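Local coordinates for protein eukaryotic translation initiation factor 4 gamma 5 (Trypanosoma cruzi, PDB 6OZU) that probably acts as a scaffold in translation initiation, its all-helical MIF4G domain being of the kind through which eIF4G proteins bind the helicase eIF4A, at residues Thr98-Glu112 and Arg124-Phe138. Sequence-based numbering, arbitrary orientation.
With SO4 (sulfate ion), chain I.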
# COMPACT_ATOMS: atom_id res chain seq x y z
N THR A 98 0.55 -5.29 8.69
CA THR A 98 1.58 -4.67 7.88
C THR A 98 1.75 -3.16 8.15
O THR A 98 2.89 -2.68 8.25
CB THR A 98 1.24 -4.91 6.40
OG1 THR A 98 1.22 -6.32 6.17
CG2 THR A 98 2.22 -4.24 5.42
N PHE A 99 0.63 -2.40 8.18
CA PHE A 99 0.75 -0.94 8.32
C PHE A 99 0.78 -0.51 9.78
O PHE A 99 1.33 0.56 10.07
CB PHE A 99 -0.27 -0.18 7.44
CG PHE A 99 -0.10 -0.58 5.99
CD1 PHE A 99 1.11 -0.34 5.33
CD2 PHE A 99 -1.09 -1.30 5.32
CE1 PHE A 99 1.30 -0.79 4.02
CE2 PHE A 99 -0.89 -1.74 4.00
CZ PHE A 99 0.30 -1.48 3.36
N GLU A 100 0.36 -1.39 10.70
CA GLU A 100 0.48 -1.15 12.15
C GLU A 100 1.98 -1.30 12.52
O GLU A 100 2.50 -0.52 13.32
CB GLU A 100 -0.31 -2.19 12.93
CG GLU A 100 -1.45 -1.66 13.75
CD GLU A 100 -2.08 -2.75 14.61
OE1 GLU A 100 -1.51 -3.07 15.67
OE2 GLU A 100 -3.12 -3.30 14.19
N ASN A 101 2.65 -2.31 11.92
CA ASN A 101 4.08 -2.57 12.07
C ASN A 101 4.86 -1.39 11.55
O ASN A 101 5.72 -0.88 12.27
CB ASN A 101 4.52 -3.83 11.30
CG ASN A 101 4.07 -5.15 11.87
OD1 ASN A 101 3.68 -5.27 13.04
ND2 ASN A 101 4.10 -6.17 11.04
N ALA A 102 4.53 -0.93 10.29
CA ALA A 102 5.16 0.22 9.67
C ALA A 102 5.03 1.47 10.55
O ALA A 102 6.02 2.14 10.75
CB ALA A 102 4.59 0.45 8.28
N GLU A 103 3.84 1.71 11.17
CA GLU A 103 3.62 2.84 12.08
C GLU A 103 4.51 2.76 13.33
O GLU A 103 5.22 3.72 13.63
CB GLU A 103 2.13 2.92 12.49
CG GLU A 103 1.82 4.14 13.36
CD GLU A 103 0.39 4.27 13.84
OE1 GLU A 103 -0.45 3.40 13.51
OE2 GLU A 103 0.11 5.26 14.56
N GLU A 104 4.47 1.63 14.04
CA GLU A 104 5.25 1.36 15.25
C GLU A 104 6.77 1.35 15.01
O GLU A 104 7.51 1.75 15.91
CB GLU A 104 4.78 0.06 15.94
CG GLU A 104 5.22 -0.11 17.39
CD GLU A 104 5.01 1.05 18.35
OE1 GLU A 104 3.92 1.66 18.34
OE2 GLU A 104 5.94 1.33 19.13
N ALA A 105 7.23 0.92 13.81
CA ALA A 105 8.64 0.90 13.44
C ALA A 105 9.17 2.34 13.34
O ALA A 105 10.27 2.62 13.80
CB ALA A 105 8.82 0.17 12.12
N GLN A 106 8.34 3.25 12.79
CA GLN A 106 8.58 4.69 12.65
C GLN A 106 8.69 5.32 14.06
O GLN A 106 9.64 6.06 14.32
CB GLN A 106 7.43 5.34 11.85
CG GLN A 106 7.62 6.82 11.53
CD GLN A 106 8.76 7.07 10.57
OE1 GLN A 106 8.82 6.49 9.46
NE2 GLN A 106 9.69 7.94 10.97
N ALA A 107 7.70 5.02 14.94
CA ALA A 107 7.62 5.48 16.34
C ALA A 107 8.82 5.02 17.16
O ALA A 107 9.36 5.81 17.93
CB ALA A 107 6.34 4.98 16.97
N GLN A 108 9.24 3.75 16.97
CA GLN A 108 10.39 3.14 17.63
C GLN A 108 11.67 3.88 17.22
O GLN A 108 12.39 4.32 18.11
CB GLN A 108 10.48 1.65 17.27
CG GLN A 108 10.58 0.73 18.48
CD GLN A 108 10.26 -0.71 18.16
OE1 GLN A 108 9.92 -1.08 17.02
NE2 GLN A 108 10.34 -1.57 19.18
N LEU A 109 11.91 4.07 15.90
CA LEU A 109 13.07 4.79 15.36
C LEU A 109 13.26 6.14 16.02
O LEU A 109 14.34 6.43 16.52
CB LEU A 109 12.97 4.96 13.82
CG LEU A 109 14.14 5.70 13.14
CD1 LEU A 109 15.27 4.75 12.76
CD2 LEU A 109 13.66 6.47 11.95
N GLU A 110 12.20 6.96 16.04
CA GLU A 110 12.23 8.30 16.61
C GLU A 110 12.56 8.29 18.13
O GLU A 110 13.32 9.16 18.57
CB GLU A 110 10.94 9.07 16.26
CG GLU A 110 10.77 9.34 14.76
CD GLU A 110 11.93 9.91 13.95
OE1 GLU A 110 12.73 10.70 14.50
OE2 GLU A 110 12.03 9.58 12.74
N ARG A 111 12.10 7.28 18.88
CA ARG A 111 12.41 7.12 20.31
C ARG A 111 13.87 6.68 20.49
O ARG A 111 14.55 7.16 21.39
CB ARG A 111 11.47 6.09 20.95
CG ARG A 111 10.07 6.61 21.23
CD ARG A 111 9.20 5.64 22.05
NE ARG A 111 9.10 4.27 21.52
CZ ARG A 111 8.08 3.81 20.80
NH1 ARG A 111 7.08 4.61 20.45
NH2 ARG A 111 8.08 2.55 20.38
N GLU A 112 14.33 5.74 19.63
CA GLU A 112 15.67 5.17 19.61
C GLU A 112 16.77 6.21 19.28
O GLU A 112 17.85 6.15 19.88
CB GLU A 112 15.69 4.00 18.61
CG GLU A 112 16.98 3.21 18.50
CD GLU A 112 16.92 1.98 17.61
OE1 GLU A 112 15.93 1.82 16.86
OE2 GLU A 112 17.88 1.17 17.65
N ARG A 124 20.70 6.91 10.52
CA ARG A 124 19.72 5.92 10.97
C ARG A 124 18.36 6.15 10.29
O ARG A 124 17.68 5.19 9.94
CB ARG A 124 19.60 5.93 12.51
CG ARG A 124 20.84 5.44 13.26
CD ARG A 124 20.98 3.93 13.21
NE ARG A 124 19.74 3.24 13.61
CZ ARG A 124 19.61 2.49 14.69
NH1 ARG A 124 20.64 2.30 15.51
NH2 ARG A 124 18.45 1.90 14.96
N ARG A 125 18.00 7.42 10.06
CA ARG A 125 16.79 7.86 9.34
C ARG A 125 16.82 7.41 7.86
O ARG A 125 15.79 6.99 7.33
CB ARG A 125 16.64 9.38 9.44
CG ARG A 125 15.86 9.85 10.64
CD ARG A 125 16.00 11.35 10.81
NE ARG A 125 15.09 11.87 11.83
CZ ARG A 125 15.45 12.76 12.76
NH1 ARG A 125 16.68 13.24 12.79
NH2 ARG A 125 14.56 13.17 13.66
N LEU A 126 18.01 7.50 7.21
CA LEU A 126 18.23 7.07 5.82
C LEU A 126 18.13 5.55 5.69
O LEU A 126 17.51 5.05 4.74
CB LEU A 126 19.56 7.60 5.28
CG LEU A 126 20.01 7.12 3.87
CD1 LEU A 126 19.12 7.66 2.76
CD2 LEU A 126 21.41 7.54 3.60
N ILE A 127 18.73 4.81 6.66
CA ILE A 127 18.70 3.34 6.70
C ILE A 127 17.25 2.87 6.83
O ILE A 127 16.85 1.92 6.16
CB ILE A 127 19.60 2.81 7.87
CG1 ILE A 127 21.09 3.13 7.61
CG2 ILE A 127 19.40 1.29 8.10
CD1 ILE A 127 21.99 3.04 8.88
N PHE A 128 16.47 3.55 7.68
CA PHE A 128 15.07 3.23 7.90
C PHE A 128 14.21 3.50 6.69
O PHE A 128 13.40 2.65 6.33
CB PHE A 128 14.53 3.93 9.16
CG PHE A 128 13.12 3.51 9.52
CD1 PHE A 128 12.88 2.27 10.10
CD2 PHE A 128 12.03 4.33 9.25
CE1 PHE A 128 11.58 1.86 10.38
CE2 PHE A 128 10.74 3.93 9.55
CZ PHE A 128 10.52 2.70 10.12
N ALA A 129 14.39 4.66 6.04
CA ALA A 129 13.65 5.09 4.85
C ALA A 129 13.66 4.02 3.74
O ALA A 129 12.63 3.81 3.10
CB ALA A 129 14.23 6.39 4.35
N GLY A 130 14.82 3.36 3.57
CA GLY A 130 15.03 2.31 2.57
C GLY A 130 14.18 1.07 2.80
O GLY A 130 13.83 0.35 1.86
N LYS A 131 13.82 0.84 4.08
CA LYS A 131 12.96 -0.24 4.52
C LYS A 131 11.50 0.22 4.51
O LYS A 131 10.64 -0.52 4.03
CB LYS A 131 13.39 -0.74 5.92
CG LYS A 131 14.76 -1.47 5.92
CD LYS A 131 15.27 -1.87 7.33
CE LYS A 131 16.68 -1.38 7.63
NZ LYS A 131 17.74 -2.34 7.18
N GLN A 132 11.24 1.45 4.97
CA GLN A 132 9.91 2.04 5.00
C GLN A 132 9.30 2.26 3.61
O GLN A 132 8.08 2.10 3.49
CB GLN A 132 9.89 3.32 5.84
CG GLN A 132 8.48 3.75 6.32
CD GLN A 132 7.86 2.82 7.36
OE1 GLN A 132 7.66 1.62 7.14
NE2 GLN A 132 7.50 3.36 8.51
N LYS A 133 10.11 2.59 2.57
CA LYS A 133 9.60 2.80 1.20
C LYS A 133 8.88 1.57 0.63
O LYS A 133 7.87 1.73 -0.04
CB LYS A 133 10.67 3.34 0.23
CG LYS A 133 11.86 2.42 -0.02
CD LYS A 133 12.42 2.55 -1.42
CE LYS A 133 13.30 1.36 -1.71
NZ LYS A 133 14.14 1.60 -2.91
N ALA A 134 9.37 0.34 0.96
CA ALA A 134 8.76 -0.96 0.58
C ALA A 134 7.32 -1.08 1.07
O ALA A 134 6.49 -1.62 0.33
CB ALA A 134 9.58 -2.10 1.14
N ASN A 135 7.01 -0.52 2.26
CA ASN A 135 5.66 -0.53 2.85
C ASN A 135 4.73 0.42 2.14
O ASN A 135 3.61 0.05 1.77
CB ASN A 135 5.70 -0.18 4.34
CG ASN A 135 6.16 -1.31 5.22
OD1 ASN A 135 7.16 -1.21 5.93
ND2 ASN A 135 5.45 -2.40 5.21
N ILE A 136 5.20 1.67 1.98
CA ILE A 136 4.50 2.77 1.30
C ILE A 136 4.24 2.40 -0.17
O ILE A 136 3.11 2.59 -0.62
CB ILE A 136 5.24 4.13 1.48
CG1 ILE A 136 5.63 4.40 2.96
CG2 ILE A 136 4.41 5.29 0.90
CD1 ILE A 136 4.44 4.56 4.02
N ASN A 137 5.21 1.79 -0.86
CA ASN A 137 4.99 1.31 -2.23
C ASN A 137 3.82 0.30 -2.25
O ASN A 137 2.82 0.50 -2.95
CB ASN A 137 6.27 0.69 -2.84
CG ASN A 137 6.11 0.20 -4.27
OD1 ASN A 137 5.50 0.86 -5.12
ND2 ASN A 137 6.65 -0.97 -4.57
N PHE A 138 3.91 -0.73 -1.38
CA PHE A 138 2.89 -1.74 -1.23
C PHE A 138 1.50 -1.11 -0.96
O PHE A 138 0.54 -1.48 -1.66
CB PHE A 138 3.29 -2.73 -0.16
CG PHE A 138 2.39 -3.94 -0.00
CD1 PHE A 138 1.84 -4.58 -1.12
CD2 PHE A 138 2.14 -4.48 1.25
CE1 PHE A 138 1.05 -5.71 -0.98
CE2 PHE A 138 1.36 -5.62 1.38
CZ PHE A 138 0.81 -6.23 0.27
S SO4 I . 15.06 -1.14 -4.51
O1 SO4 I . 13.64 -0.95 -4.22
O2 SO4 I . 15.35 -2.57 -4.60
O3 SO4 I . 15.85 -0.54 -3.43
O4 SO4 I . 15.41 -0.52 -5.78
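Phe128 drives its ring from helix 118-144 against Ala105, Gln106 and Leu109 of helix 82-112, between the two arms of an antiparallel helical hairpin whose segment axes run at 151° and come within 10.5 Å of each other. With CG anti to the backbone N (chi1 -174°), the ring extends across the interface until Phe128 CZ lies 3.6 Å from Ala105 CB, which sits at the ring edge. Both methyls of Leu109 pack against the base of this side chain, CD1 lying 3.8 Å from Phe128 CB. Gln106 OE1 meets the ring edge at CE2, its amide plane nearly perpendicular to the ring.

One turn further along, Gln132 bends at chi2 (68°) and gives an N-H to the backbone: NE2 to Ala102 O, 2.9 Å and nearly straight. The donor stands above the carbonyl plane, on the face opposite that used by Gln106 N, so the oxygen serves the helical bond and the side chain together. Beyond it, Asn135 covers the Ala102 methyl, and the edge of the Phe99 ring meets the carbonyl of Asn135, CE1 to O 3.3 Å. Phe99 CZ also touches Phe138 CD2 at 4.1 Å; Val152 and Val156 of helix 150-162 pack on Phe99, burying this end.

Toward the connection between the helices the packing gives way to charged side chains near solvent. Glu112 OE2 reaches Arg124 NH2 at 2.8 Å, at the guanidinium edge but with the two planes almost perpendicular, and the hydrogen bond is weak. Glu110 and Arg125 form a longer salt bridge, also weakly hydrogen-bonded, and Arg125 also pairs with a sulfate ion, probably from the crystallisation liquor. The chemistry thus implies a hairpin held mainly by apolar packing and one buried amide-to-backbone bond, with weakly hydrogen-bonded, probably more adaptable ion pairs at its solvent-facing end.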